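Local coordinates for uncharacterized protein VPA0106 (Vibrio parahaemolyticus, PDB 3U07) that is of unknown function but carries a predicted signal sequence and combines a DUF1254 region with a DUF1214 region in one chain, at residues A[77-82]-A[165-170]; A[316-321]-A[407-412]; A[335-340]-A[429-434]; A[347-352]-A[411-416]. The protein carries 2 engineered substitutions. All blocks are in the same frame, centred on the assembly; numbering follows the deposited sequence.

Interaction 1 of 4, residues A[77-82]-A[165-170]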
loop_
_atom_site.group_PDB
_atom_site.type_symbol
_atom_site.label_atom_id
_atom_site.label_comp_id
_atom_site.label_asym_id
_atom_site.label_seq_id
_atom_site.Cartn_x
_atom_site.Cartn_y
_atom_site.Cartn_z
ATOM N N THR A 77 -6.970 -0.706 11.143
ATOM C CA THR A 77 -6.855 0.727 10.866
ATOM C C THR A 77 -7.041 0.978 9.366
ATOM O O THR A 77 -6.174 1.563 8.709
ATOM C CB THR A 77 -5.475 1.285 11.292
ATOM O OG1 THR A 77 -5.169 0.848 12.619
ATOM C CG2 THR A 77 -5.488 2.806 11.270
ATOM N N ILE A 78 -8.181 0.538 8.834
ATOM C CA ILE A 78 -8.483 0.690 7.413
ATOM C C ILE A 78 -9.324 1.927 7.089
ATOM O O ILE A 78 -10.123 2.392 7.906
ATOM C CB ILE A 78 -9.216 -0.559 6.864
ATOM C CG1 ILE A 78 -9.238 -0.520 5.331
ATOM C CG2 ILE A 78 -10.632 -0.620 7.429
ATOM C CD1 ILE A 78 -9.955 -1.694 4.685
ATOM N N ASN A 79 -9.133 2.431 5.872
ATOM C CA ASN A 79 -9.814 3.618 5.352
ATOM C C ASN A 79 -11.327 3.661 5.501
ATOM O O ASN A 79 -12.015 2.669 5.265
ATOM C CB ASN A 79 -9.502 3.786 3.863
ATOM C CG ASN A 79 -8.047 4.099 3.597
ATOM O OD1 ASN A 79 -7.160 3.659 4.329
ATOM N ND2 ASN A 79 -7.790 4.847 2.528
ATOM N N ASN A 80 -11.831 4.828 5.888
ATOM C CA ASN A 80 -13.266 5.061 6.008
ATOM C C ASN A 80 -13.524 6.008 4.834
ATOM O O ASN A 80 -14.619 6.557 4.668
ATOM C CB ASN A 80 -13.601 5.753 7.334
ATOM C CG ASN A 80 -15.102 5.891 7.562
ATOM O OD1 ASN A 80 -15.865 4.955 7.319
ATOM N ND2 ASN A 80 -15.526 7.054 8.050
ATOM N N ASP A 81 -12.486 6.168 4.011
ATOM C CA ASP A 81 -12.520 7.052 2.848
ATOM C C ASP A 81 -12.885 6.395 1.519
ATOM O O ASP A 81 -13.539 7.018 0.681
ATOM C CB ASP A 81 -11.156 7.739 2.652
ATOM C CG ASP A 81 -10.611 8.367 3.924
ATOM O OD1 ASP A 81 -11.413 8.804 4.776
ATOM O OD2 ASP A 81 -9.370 8.444 4.060
ATOM N N THR A 82 -12.478 5.146 1.323
ATOM C CA THR A 82 -12.718 4.492 0.043
ATOM C C THR A 82 -13.185 3.040 0.043
ATOM O O THR A 82 -13.020 2.319 1.025
ATOM C CB THR A 82 -11.431 4.558 -0.817
ATOM O OG1 THR A 82 -10.329 4.024 -0.069
ATOM C CG2 THR A 82 -11.111 5.996 -1.204
HETATM N N MSE A 165 -4.535 -3.237 -6.435
HETATM C CA MSE A 165 -5.468 -2.660 -5.471
HETATM C C MSE A 165 -6.112 -1.426 -6.084
HETATM O O MSE A 165 -5.421 -0.531 -6.567
HETATM C CB MSE A 165 -4.743 -2.255 -4.181
HETATM C CG MSE A 165 -5.565 -1.363 -3.244
HETATM SE SE MSE A 165 -6.849 -2.276 -2.101
HETATM C CE MSE A 165 -7.152 -0.839 -0.837
ATOM N N GLY A 166 -7.438 -1.395 -6.077
ATOM C CA GLY A 166 -8.154 -0.252 -6.605
ATOM C C GLY A 166 -8.952 0.379 -5.478
ATOM O O GLY A 166 -9.527 -0.326 -4.649
ATOM N N ARG A 167 -8.965 1.706 -5.425
ATOM C CA ARG A 167 -9.711 2.417 -4.389
ATOM C C ARG A 167 -10.586 3.475 -5.040
ATOM O O ARG A 167 -10.118 4.251 -5.873
ATOM C CB ARG A 167 -8.770 3.113 -3.400
ATOM C CG ARG A 167 -7.822 2.199 -2.649
ATOM C CD ARG A 167 -6.920 3.013 -1.734
ATOM N NE ARG A 167 -5.852 2.209 -1.147
ATOM C CZ ARG A 167 -5.055 2.621 -0.165
ATOM N NH1 ARG A 167 -5.206 3.836 0.353
ATOM N NH2 ARG A 167 -4.105 1.820 0.300
ATOM N N ILE A 168 -11.856 3.499 -4.655
ATOM C CA ILE A 168 -12.803 4.473 -5.174
ATOM C C ILE A 168 -13.510 5.171 -4.009
ATOM O O ILE A 168 -14.185 4.527 -3.209
ATOM C CB ILE A 168 -13.855 3.805 -6.080
ATOM C CG1 ILE A 168 -13.163 3.147 -7.281
ATOM C CG2 ILE A 168 -14.861 4.842 -6.563
ATOM C CD1 ILE A 168 -14.099 2.347 -8.175
HETATM N N MSE A 169 -13.331 6.487 -3.928
HETATM C CA MSE A 169 -13.931 7.321 -2.889
HETATM C C MSE A 169 -15.458 7.263 -2.883
HETATM O O MSE A 169 -16.105 7.220 -3.934
HETATM C CB MSE A 169 -13.496 8.782 -3.075
HETATM C CG MSE A 169 -14.318 9.809 -2.279
HETATM SE SE MSE A 169 -14.343 11.617 -3.043
HETATM C CE MSE A 169 -12.718 12.310 -2.274
ATOM N N ALA A 170 -16.016 7.267 -1.677
ATOM C CA ALA A 170 -17.457 7.252 -1.448
ATOM C C ALA A 170 -17.598 7.996 -0.118
ATOM O O ALA A 170 -17.114 7.529 0.915
ATOM C CB ALA A 170 -17.953 5.834 -1.321
#
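The Asn79 amide and the Arg167 guanidinium are the flat groups that meet here, their planes 83° apart. Asn79 ND2 comes to 3.5 Å from Arg167 NH1, obliquely to the guanidinium; both are N-H donors, so they are neighbours and not bonded. An extended arginine suits the place, because its straight chain carries the charge from strand 161-169 out to the loop. The aliphatic base of Arg167 meets Thr82, whose OG1 lies 3.8 Å from Arg167 CB. Thr82 OG1 sits between its own backbone N and carbonyl carbon (chi1 54°), which leaves CG2 beside the backbone N, where it packs 3.5 Å from Met169 CA. Thr82 and Met169 form an antiparallel non-hydrogen-bonded pair, and beyond it a weak bond runs from Ala170 N to Asp81 O (3.4 Å). The Asp81 carboxylate is occupied with Tyr415 and Ser349 of the DUF1214 sheet. The loop leads into strand 82-90, an outer strand of the antiparallel sheet, which pairs with strand 161-169, while helix 173-183 packs against Ile168 and Ala170.

Interaction 2 of 4, residues A[316-321]-A[407-412]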
loop_
_atom_site.group_PDB
_atom_site.type_symbol
_atom_site.label_atom_id
_atom_site.label_comp_id
_atom_site.label_asym_id
_atom_site.label_seq_id
_atom_site.Cartn_x
_atom_site.Cartn_y
_atom_site.Cartn_z
ATOM N N TYR A 316 0.231 9.670 5.669
ATOM C CA TYR A 316 -0.597 9.564 6.857
ATOM C C TYR A 316 0.127 10.000 8.114
ATOM O O TYR A 316 1.348 10.175 8.127
ATOM C CB TYR A 316 -1.099 8.121 7.023
ATOM C CG TYR A 316 -0.119 7.193 7.704
ATOM C CD1 TYR A 316 1.139 6.946 7.156
ATOM C CD2 TYR A 316 -0.438 6.585 8.918
ATOM C CE1 TYR A 316 2.059 6.120 7.805
ATOM C CE2 TYR A 316 0.473 5.760 9.576
ATOM C CZ TYR A 316 1.719 5.533 9.015
ATOM O OH TYR A 316 2.624 4.733 9.674
ATOM N N ARG A 317 -0.659 10.194 9.166
ATOM C CA ARG A 317 -0.146 10.572 10.473
ATOM C C ARG A 317 -1.044 9.900 11.498
ATOM O O ARG A 317 -2.232 9.675 11.252
ATOM C CB ARG A 317 -0.192 12.090 10.671
ATOM C CG ARG A 317 0.802 12.865 9.818
ATOM C CD ARG A 317 2.249 12.543 10.192
ATOM N NE ARG A 317 3.178 13.448 9.515
ATOM C CZ ARG A 317 3.612 13.294 8.268
ATOM N NH1 ARG A 317 3.213 12.258 7.540
ATOM N NH2 ARG A 317 4.438 14.190 7.741
ATOM N N LYS A 318 -0.466 9.558 12.638
ATOM C CA LYS A 318 -1.222 8.929 13.705
ATOM C C LYS A 318 -0.955 9.658 15.015
ATOM O O LYS A 318 0.170 10.087 15.290
ATOM C CB LYS A 318 -0.842 7.451 13.842
ATOM C CG LYS A 318 -1.360 6.812 15.123
ATOM C CD LYS A 318 -1.077 5.318 15.197
ATOM C CE LYS A 318 -1.345 4.802 16.607
ATOM N NZ LYS A 318 -1.573 3.328 16.669
ATOM N N SER A 319 -2.007 9.821 15.807
ATOM C CA SER A 319 -1.898 10.481 17.097
ATOM C C SER A 319 -2.607 9.620 18.129
ATOM O O SER A 319 -3.793 9.306 17.988
ATOM C CB SER A 319 -2.529 11.871 17.045
ATOM O OG SER A 319 -2.628 12.417 18.347
ATOM N N ASP A 320 -1.867 9.235 19.162
ATOM C CA ASP A 320 -2.389 8.388 20.229
ATOM C C ASP A 320 -2.527 9.153 21.552
ATOM O O ASP A 320 -3.199 8.689 22.476
ATOM C CB ASP A 320 -1.440 7.201 20.429
ATOM C CG ASP A 320 -2.172 5.895 20.665
ATOM O OD1 ASP A 320 -3.415 5.902 20.741
ATOM O OD2 ASP A 320 -1.496 4.854 20.773
ATOM N N PHE A 321 -1.898 10.323 21.632
ATOM C CA PHE A 321 -1.928 11.137 22.850
ATOM C C PHE A 321 -2.386 12.578 22.620
ATOM O O PHE A 321 -2.383 13.066 21.485
ATOM C CB PHE A 321 -0.531 11.172 23.482
ATOM C CG PHE A 321 0.040 9.812 23.771
ATOM C CD1 PHE A 321 0.625 9.054 22.757
ATOM C CD2 PHE A 321 -0.046 9.270 25.050
ATOM C CE1 PHE A 321 1.115 7.773 23.012
ATOM C CE2 PHE A 321 0.438 7.992 25.319
ATOM C CZ PHE A 321 1.019 7.241 24.296
ATOM N N PRO A 407 -9.864 4.285 25.247
ATOM C CA PRO A 407 -8.685 4.842 24.581
ATOM C C PRO A 407 -8.877 4.746 23.067
ATOM O O PRO A 407 -9.367 3.738 22.558
ATOM C CB PRO A 407 -7.556 3.946 25.082
ATOM C CG PRO A 407 -8.009 3.600 26.473
ATOM C CD PRO A 407 -9.473 3.277 26.249
ATOM N N PHE A 408 -8.497 5.800 22.354
ATOM C CA PHE A 408 -8.637 5.827 20.907
ATOM C C PHE A 408 -7.446 6.538 20.292
ATOM O O PHE A 408 -6.649 7.165 20.993
ATOM C CB PHE A 408 -9.919 6.570 20.519
ATOM C CG PHE A 408 -9.896 8.050 20.846
ATOM C CD1 PHE A 408 -9.426 8.977 19.918
ATOM C CD2 PHE A 408 -10.342 8.511 22.088
ATOM C CE1 PHE A 408 -9.404 10.343 20.215
ATOM C CE2 PHE A 408 -10.325 9.872 22.396
ATOM C CZ PHE A 408 -9.857 10.791 21.459
ATOM N N TYR A 409 -7.304 6.407 18.979
ATOM C CA TYR A 409 -6.248 7.110 18.277
ATOM C C TYR A 409 -6.863 7.671 17.011
ATOM O O TYR A 409 -7.910 7.205 16.556
ATOM C CB TYR A 409 -5.052 6.208 17.955
ATOM C CG TYR A 409 -5.347 4.983 17.121
ATOM C CD1 TYR A 409 -5.810 3.809 17.714
ATOM C CD2 TYR A 409 -5.117 4.983 15.743
ATOM C CE1 TYR A 409 -6.032 2.662 16.955
ATOM C CE2 TYR A 409 -5.339 3.843 14.972
ATOM C CZ TYR A 409 -5.795 2.686 15.587
ATOM O OH TYR A 409 -6.018 1.552 14.841
ATOM N N ALA A 410 -6.230 8.693 16.457
ATOM C CA ALA A 410 -6.738 9.318 15.252
ATOM C C ALA A 410 -5.719 9.175 14.141
ATOM O O ALA A 410 -4.524 9.347 14.365
ATOM C CB ALA A 410 -7.030 10.802 15.515
ATOM N N ILE A 411 -6.203 8.841 12.949
ATOM C CA ILE A 411 -5.347 8.696 11.777
ATOM C C ILE A 411 -5.713 9.775 10.766
ATOM O O ILE A 411 -6.855 9.841 10.314
ATOM C CB ILE A 411 -5.543 7.332 11.081
ATOM C CG1 ILE A 411 -5.005 6.198 11.959
ATOM C CG2 ILE A 411 -4.864 7.354 9.711
ATOM C CD1 ILE A 411 -3.501 6.214 12.154
HETATM N N MSE A 412 -4.757 10.629 10.420
HETATM C CA MSE A 412 -5.017 11.667 9.434
HETATM C C MSE A 412 -4.430 11.193 8.100
HETATM O O MSE A 412 -3.293 10.718 8.041
HETATM C CB MSE A 412 -4.380 12.993 9.855
HETATM C CG MSE A 412 -4.839 14.184 9.017
HETATM SE SE MSE A 412 -4.320 15.905 9.770
HETATM C CE MSE A 412 -4.870 15.572 11.580
#
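Tyr409 and Lys318 meet through a cation-pi contact: Lys318 NZ stands over one ring face, 4.0 Å from the centroid and 11° off the normal. The lysine reaches this point because its chain is extended beyond CG, its CE passing Tyr409 CD2 on the way. Tyrosine suits the place, offering an electron-rich face to the ammonium while its hydroxyl bonds Thr77. Asp320 OD1 approaches the base of the same residue, 3.2 Å from Tyr409 CB, its charge paired with Lys327. At Ala410 the backbones are held by two bonds, Ala410 N to Ser319 O and Ser319 N to Ala410 O, each 2.9 Å; the small side chains of Ala410 and Ser319 share one face of the sheet. Ile411 returns to the face of Lys318, and its CD1 presses on Lys318 CB at 3.4 Å, tighter than usual carbon contact. That methyl also lies at the edge of the Tyr316 ring, near its plane. At Met412 a second pair of bonds closes on Arg317, with Met412 N to Arg317 O at 2.8 Å. Arg317 NH1 meanwhile turns back to Tyr316 O, 2.9 Å away. With strand axes 4.6 Å apart and 166° between their directions, this is a regular antiparallel pairing that sets strand 315-319 at the outer margin of the four-stranded sheet in the DUF1214 region.

Interaction 3 of 4, residues A[335-340]-A[429-434]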
loop_
_atom_site.group_PDB
_atom_site.type_symbol
_atom_site.label_atom_id
_atom_site.label_comp_id
_atom_site.label_asym_id
_atom_site.label_seq_id
_atom_site.Cartn_x
_atom_site.Cartn_y
_atom_site.Cartn_z
ATOM N N TYR A 335 -12.235 16.602 23.394
ATOM C CA TYR A 335 -11.046 17.163 22.770
ATOM C C TYR A 335 -11.383 18.105 21.633
ATOM O O TYR A 335 -12.497 18.092 21.106
ATOM C CB TYR A 335 -10.145 16.048 22.235
ATOM C CG TYR A 335 -9.730 15.029 23.270
ATOM C CD1 TYR A 335 -10.569 13.963 23.608
ATOM C CD2 TYR A 335 -8.497 15.129 23.914
ATOM C CE1 TYR A 335 -10.182 13.018 24.565
ATOM C CE2 TYR A 335 -8.106 14.196 24.865
ATOM C CZ TYR A 335 -8.950 13.145 25.186
ATOM O OH TYR A 335 -8.556 12.227 26.133
ATOM N N VAL A 336 -10.415 18.938 21.272
ATOM C CA VAL A 336 -10.594 19.863 20.170
ATOM C C VAL A 336 -9.307 19.931 19.349
ATOM O O VAL A 336 -8.198 19.902 19.882
ATOM C CB VAL A 336 -11.011 21.278 20.656
ATOM C CG1 VAL A 336 -9.892 21.926 21.440
ATOM C CG2 VAL A 336 -11.408 22.134 19.457
HETATM N N MSE A 337 -9.487 20.006 18.036
HETATM C CA MSE A 337 -8.397 20.060 17.074
HETATM C C MSE A 337 -8.662 21.262 16.172
HETATM O O MSE A 337 -9.705 21.329 15.532
HETATM C CB MSE A 337 -8.441 18.791 16.236
HETATM C CG MSE A 337 -7.126 18.144 15.922
HETATM SE SE MSE A 337 -7.466 16.502 14.940
HETATM C CE MSE A 337 -9.229 16.086 15.553
ATOM N N ARG A 338 -7.733 22.207 16.114
ATOM C CA ARG A 338 -7.925 23.375 15.261
ATOM C C ARG A 338 -6.665 23.602 14.433
ATOM O O ARG A 338 -5.572 23.756 14.979
ATOM C CB ARG A 338 -8.240 24.597 16.117
ATOM C CG ARG A 338 -8.420 25.883 15.342
ATOM C CD ARG A 338 -8.768 27.006 16.302
ATOM N NE ARG A 338 -8.221 28.290 15.875
ATOM C CZ ARG A 338 -8.758 29.068 14.944
ATOM N NH1 ARG A 338 -9.876 28.701 14.328
ATOM N NH2 ARG A 338 -8.169 30.211 14.624
ATOM N N PHE A 339 -6.824 23.651 13.113
ATOM C CA PHE A 339 -5.673 23.792 12.224
ATOM C C PHE A 339 -6.024 24.318 10.835
ATOM O O PHE A 339 -7.163 24.207 10.381
ATOM C CB PHE A 339 -5.044 22.416 12.032
ATOM C CG PHE A 339 -6.037 21.377 11.575
ATOM C CD1 PHE A 339 -6.874 20.750 12.493
ATOM C CD2 PHE A 339 -6.197 21.092 10.222
ATOM C CE1 PHE A 339 -7.860 19.858 12.077
ATOM C CE2 PHE A 339 -7.181 20.202 9.791
ATOM C CZ PHE A 339 -8.015 19.584 10.721
ATOM N N LYS A 340 -5.018 24.868 10.162
ATOM C CA LYS A 340 -5.167 25.356 8.798
ATOM C C LYS A 340 -5.250 24.121 7.892
ATOM O O LYS A 340 -4.817 23.026 8.268
ATOM C CB LYS A 340 -3.945 26.187 8.390
ATOM C CG LYS A 340 -3.947 27.631 8.888
ATOM C CD LYS A 340 -3.894 28.589 7.698
ATOM C CE LYS A 340 -4.743 29.840 7.901
ATOM N NZ LYS A 340 -4.018 30.952 8.580
ATOM N N PRO A 429 -1.708 18.103 13.422
ATOM C CA PRO A 429 -2.209 19.091 14.381
ATOM C C PRO A 429 -2.426 18.400 15.730
ATOM O O PRO A 429 -2.785 17.224 15.787
ATOM C CB PRO A 429 -3.508 19.568 13.733
ATOM C CG PRO A 429 -3.180 19.491 12.260
ATOM C CD PRO A 429 -2.477 18.146 12.165
ATOM N N GLU A 430 -2.197 19.126 16.814
ATOM C CA GLU A 430 -2.349 18.555 18.144
ATOM C C GLU A 430 -3.809 18.467 18.542
ATOM O O GLU A 430 -4.635 19.245 18.066
ATOM C CB GLU A 430 -1.597 19.413 19.164
ATOM C CG GLU A 430 -0.148 19.701 18.792
ATOM C CD GLU A 430 0.625 20.398 19.903
ATOM O OE1 GLU A 430 0.127 21.406 20.439
ATOM O OE2 GLU A 430 1.737 19.942 20.235
ATOM N N ILE A 431 -4.146 17.497 19.384
ATOM C CA ILE A 431 -5.517 17.412 19.848
ATOM C C ILE A 431 -5.458 17.750 21.339
ATOM O O ILE A 431 -4.764 17.104 22.125
ATOM C CB ILE A 431 -6.158 16.028 19.541
ATOM C CG1 ILE A 431 -5.414 14.903 20.235
ATOM C CG2 ILE A 431 -6.096 15.759 18.031
ATOM C CD1 ILE A 431 -5.545 13.592 19.475
ATOM N N LYS A 432 -6.168 18.809 21.706
ATOM C CA LYS A 432 -6.167 19.307 23.069
ATOM C C LYS A 432 -7.391 18.967 23.873
ATOM O O LYS A 432 -8.491 18.866 23.337
ATOM C CB LYS A 432 -6.022 20.826 23.055
ATOM C CG LYS A 432 -4.910 21.336 22.168
ATOM C CD LYS A 432 -4.784 22.846 22.254
ATOM C CE LYS A 432 -3.705 23.352 21.316
ATOM N NZ LYS A 432 -3.394 24.787 21.561
ATOM N N VAL A 433 -7.191 18.799 25.173
ATOM C CA VAL A 433 -8.294 18.521 26.072
ATOM C C VAL A 433 -9.106 19.809 26.172
ATOM O O VAL A 433 -8.544 20.905 26.185
ATOM C CB VAL A 433 -7.774 18.124 27.469
ATOM C CG1 VAL A 433 -8.888 18.214 28.516
ATOM C CG2 VAL A 433 -7.215 16.716 27.408
ATOM N N VAL A 434 -10.425 19.671 26.203
ATOM C CA VAL A 434 -11.316 20.817 26.327
ATOM C C VAL A 434 -11.777 20.899 27.776
ATOM O O VAL A 434 -12.107 19.879 28.381
ATOM C CB VAL A 434 -12.583 20.657 25.471
ATOM C CG1 VAL A 434 -13.479 21.879 25.640
ATOM C CG2 VAL A 434 -12.209 20.453 24.015
HETATM O O HOH W 1 -5.093 21.580 17.142
#
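Met337 and Ile431 lie side by side, pointing the same way, and make the tight part of the contact: Met337 CG comes to 3.3 Å from Ile431 CG2, closer than usual for two carbons. Ile431 CG2 is placed for this by lying anti to its carbonyl carbon, beside the backbone N. The selenium of this selenomethionine touches the same methyl at 3.5 Å. Farther down the strand Pro429 CG rests 3.5 Å from Phe339 CB; a compact proline ring fits against the start of the aromatic side chain, whose ring also meets Trp348 edge-to-face. At the other end Val433 CG2 touches Tyr335 CE2, and the Tyr335 hydroxyl bonds the backbone N of Asp329.

The outer side is looser and wetter. Lys432 extends away from Val336 after a pair of backbone bonds, Val336 N to Lys432 O at 2.8 Å and its reciprocal; beside them Val434 CG2 lies across Val336, 3.7 Å from its CB. Arg338 swings out to Asp378. Between the diverging chains a water accepts from Arg338 N and donates to Glu430 O, 2.6 Å away. Direct bonding at Val336 thus passes to a water bridge as the backbones separate. The chemistry implies that apolar packing dominates inside, while the outer face mixes one valine contact with charged chains and a bridging water.

Interaction 4 of 4, residues A[347-352]-A[411-416]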
loop_
_atom_site.group_PDB
_atom_site.type_symbol
_atom_site.label_atom_id
_atom_site.label_comp_id
_atom_site.label_asym_id
_atom_site.label_seq_id
_atom_site.Cartn_x
_atom_site.Cartn_y
_atom_site.Cartn_z
ATOM N N PHE A 347 -7.543 15.668 -1.221
ATOM C CA PHE A 347 -8.364 15.819 -0.022
ATOM C C PHE A 347 -7.680 15.213 1.191
ATOM O O PHE A 347 -6.646 14.559 1.068
ATOM C CB PHE A 347 -9.737 15.165 -0.226
ATOM C CG PHE A 347 -9.721 13.655 -0.178
ATOM C CD1 PHE A 347 -10.034 12.979 1.000
ATOM C CD2 PHE A 347 -9.437 12.907 -1.322
ATOM C CE1 PHE A 347 -10.073 11.578 1.039
ATOM C CE2 PHE A 347 -9.470 11.504 -1.296
ATOM C CZ PHE A 347 -9.791 10.840 -0.112
ATOM N N TRP A 348 -8.249 15.448 2.369
ATOM C CA TRP A 348 -7.689 14.893 3.591
ATOM C C TRP A 348 -8.800 14.469 4.540
ATOM O O TRP A 348 -9.971 14.799 4.330
ATOM C CB TRP A 348 -6.762 15.901 4.274
ATOM C CG TRP A 348 -7.386 17.227 4.556
ATOM C CD1 TRP A 348 -7.322 18.345 3.778
ATOM C CD2 TRP A 348 -8.174 17.579 5.701
ATOM N NE1 TRP A 348 -8.017 19.374 4.366
ATOM C CE2 TRP A 348 -8.552 18.931 5.546
ATOM C CE3 TRP A 348 -8.597 16.882 6.842
ATOM C CZ2 TRP A 348 -9.335 19.605 6.490
ATOM C CZ3 TRP A 348 -9.379 17.551 7.781
ATOM C CH2 TRP A 348 -9.738 18.900 7.598
ATOM N N SER A 349 -8.431 13.729 5.580
ATOM C CA SER A 349 -9.408 13.241 6.542
ATOM C C SER A 349 -8.729 12.807 7.838
ATOM O O SER A 349 -7.523 12.585 7.873
ATOM C CB SER A 349 -10.146 12.040 5.950
ATOM O OG SER A 349 -9.236 10.978 5.688
ATOM N N VAL A 350 -9.511 12.711 8.907
ATOM C CA VAL A 350 -8.997 12.242 10.183
ATOM C C VAL A 350 -10.046 11.231 10.629
ATOM O O VAL A 350 -11.240 11.524 10.635
ATOM C CB VAL A 350 -8.818 13.400 11.219
ATOM C CG1 VAL A 350 -8.829 14.731 10.512
ATOM C CG2 VAL A 350 -9.868 13.333 12.303
ATOM N N THR A 351 -9.599 10.029 10.966
ATOM C CA THR A 351 -10.510 8.960 11.366
ATOM C C THR A 351 -10.203 8.463 12.773
ATOM O O THR A 351 -9.047 8.430 13.190
ATOM C CB THR A 351 -10.416 7.774 10.368
ATOM O OG1 THR A 351 -10.604 8.263 9.031
ATOM C CG2 THR A 351 -11.473 6.718 10.672
ATOM N N ILE A 352 -11.244 8.065 13.495
ATOM C CA ILE A 352 -11.092 7.580 14.860
ATOM C C ILE A 352 -11.139 6.060 14.961
ATOM O O ILE A 352 -12.021 5.419 14.394
ATOM C CB ILE A 352 -12.193 8.166 15.775
ATOM C CG1 ILE A 352 -12.118 9.694 15.753
ATOM C CG2 ILE A 352 -12.046 7.623 17.195
ATOM C CD1 ILE A 352 -10.743 10.249 16.105
ATOM N N ILE A 411 -6.203 8.841 12.949
ATOM C CA ILE A 411 -5.347 8.696 11.777
ATOM C C ILE A 411 -5.713 9.775 10.766
ATOM O O ILE A 411 -6.855 9.841 10.314
ATOM C CB ILE A 411 -5.543 7.332 11.081
ATOM C CG1 ILE A 411 -5.005 6.198 11.959
ATOM C CG2 ILE A 411 -4.864 7.354 9.711
ATOM C CD1 ILE A 411 -3.501 6.214 12.154
HETATM N N MSE A 412 -4.757 10.629 10.420
HETATM C CA MSE A 412 -5.017 11.667 9.434
HETATM C C MSE A 412 -4.430 11.193 8.100
HETATM O O MSE A 412 -3.293 10.718 8.041
HETATM C CB MSE A 412 -4.380 12.993 9.855
HETATM C CG MSE A 412 -4.839 14.184 9.017
HETATM SE SE MSE A 412 -4.320 15.905 9.770
HETATM C CE MSE A 412 -4.870 15.572 11.580
ATOM N N ARG A 413 -5.217 11.298 7.038
ATOM C CA ARG A 413 -4.761 10.870 5.721
ATOM C C ARG A 413 -4.679 12.043 4.751
ATOM O O ARG A 413 -5.533 12.931 4.753
ATOM C CB ARG A 413 -5.688 9.774 5.182
ATOM C CG ARG A 413 -5.619 8.486 6.000
ATOM C CD ARG A 413 -6.471 7.381 5.403
ATOM N NE ARG A 413 -6.207 6.093 6.047
ATOM C CZ ARG A 413 -6.857 5.632 7.112
ATOM N NH1 ARG A 413 -7.824 6.346 7.669
ATOM N NH2 ARG A 413 -6.533 4.452 7.625
ATOM N N PHE A 414 -3.632 12.046 3.935
ATOM C CA PHE A 414 -3.415 13.117 2.968
ATOM C C PHE A 414 -3.257 12.533 1.564
ATOM O O PHE A 414 -2.381 11.705 1.314
ATOM C CB PHE A 414 -2.158 13.914 3.333
ATOM C CG PHE A 414 -2.068 14.294 4.788
ATOM C CD1 PHE A 414 -1.676 13.360 5.743
ATOM C CD2 PHE A 414 -2.358 15.595 5.202
ATOM C CE1 PHE A 414 -1.569 13.712 7.090
ATOM C CE2 PHE A 414 -2.255 15.963 6.551
ATOM C CZ PHE A 414 -1.859 15.020 7.495
ATOM N N TYR A 415 -4.114 12.976 0.655
ATOM C CA TYR A 415 -4.089 12.509 -0.726
ATOM C C TYR A 415 -3.619 13.648 -1.621
ATOM O O TYR A 415 -4.308 14.655 -1.763
ATOM C CB TYR A 415 -5.490 12.059 -1.126
ATOM C CG TYR A 415 -6.011 10.933 -0.264
ATOM C CD1 TYR A 415 -5.779 9.599 -0.605
ATOM C CD2 TYR A 415 -6.701 11.200 0.913
ATOM C CE1 TYR A 415 -6.224 8.559 0.210
ATOM C CE2 TYR A 415 -7.146 10.171 1.735
ATOM C CZ TYR A 415 -6.906 8.855 1.381
ATOM O OH TYR A 415 -7.340 7.841 2.200
ATOM N N GLY A 416 -2.440 13.484 -2.213
ATOM C CA GLY A 416 -1.890 14.515 -3.070
ATOM C C GLY A 416 -1.142 15.532 -2.227
ATOM O O GLY A 416 -1.131 16.728 -2.529
HETATM O O HOH W 2 -8.450 9.360 7.982
#
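Ser349 and Arg413 exchange the backbone bonds at the middle of the pairing, Arg413 N to Ser349 O at 2.8 Å and Ser349 N to Arg413 O at 3.1 Å. Thr351 and Ile411 form the next reciprocal pair. At the far end Tyr415 N bonds Phe347 O (3.0 Å), whereas the return bond from Phe347 N to Tyr415 O is weak (3.4 Å). A water among these buried residues ties the polar side chains together: it hydrogen-bonds Ser349 OG, and Thr351 OG1 at 2.6 Å, donates to Ile411 O and accepts from Arg413 NH1. Four partners thus grip one water, and small hydroxyl residues suit the place because each short side chain offers a hydroxyl to the water beside the guanidinium. Ile411 CG2 lies over the centre of one guanidinium face, Thr351 OG1 is at the edge in plane, and Arg413 also bonds Tyr353. These are the two central strands, 347-354 and 408-417, of the antiparallel DUF1214 sheet. On the sheet face of Ser349, Thr351 and Arg413, Phe347 and Tyr415 form an offset stack, centroids 4.1 Å apart and planes at 16°. Phe347 CG stands between its backbone N and carbonyl carbon (chi1 75°), and the CZ end of the ring overlaps Tyr415 CD2 at 3.3 Å. The Tyr415 hydroxyl and Ser349 OG both bond Asp81. On the opposite face Val350 and Met412 lie side by side, CG1 to CE 4.2 Å, with Trp348 and Phe414 farther along.

Interactions 2 and 4 hold the two sides of strand 408-417, sharing Ile411 and Met412. Interaction 4 is wholly buried and combines a ring stack with a water-bridged polar cluster, whereas interaction 2 lies at an outer strand, with a lysine over a ring and exposed residues. Interaction 3 belongs to a second, mixed sheet, yet meets both through apolar contacts, Pro429 on Met412 and Phe339 on Trp348. Interaction 1, in the DUF1254 region, is the smallest in buried area and has a single weak direct bond, but its loop reaches the sheet of interactions 2 and 4 through hydrogen bonds from Asp81 and Thr77. Interactions 1 and 3 do not touch.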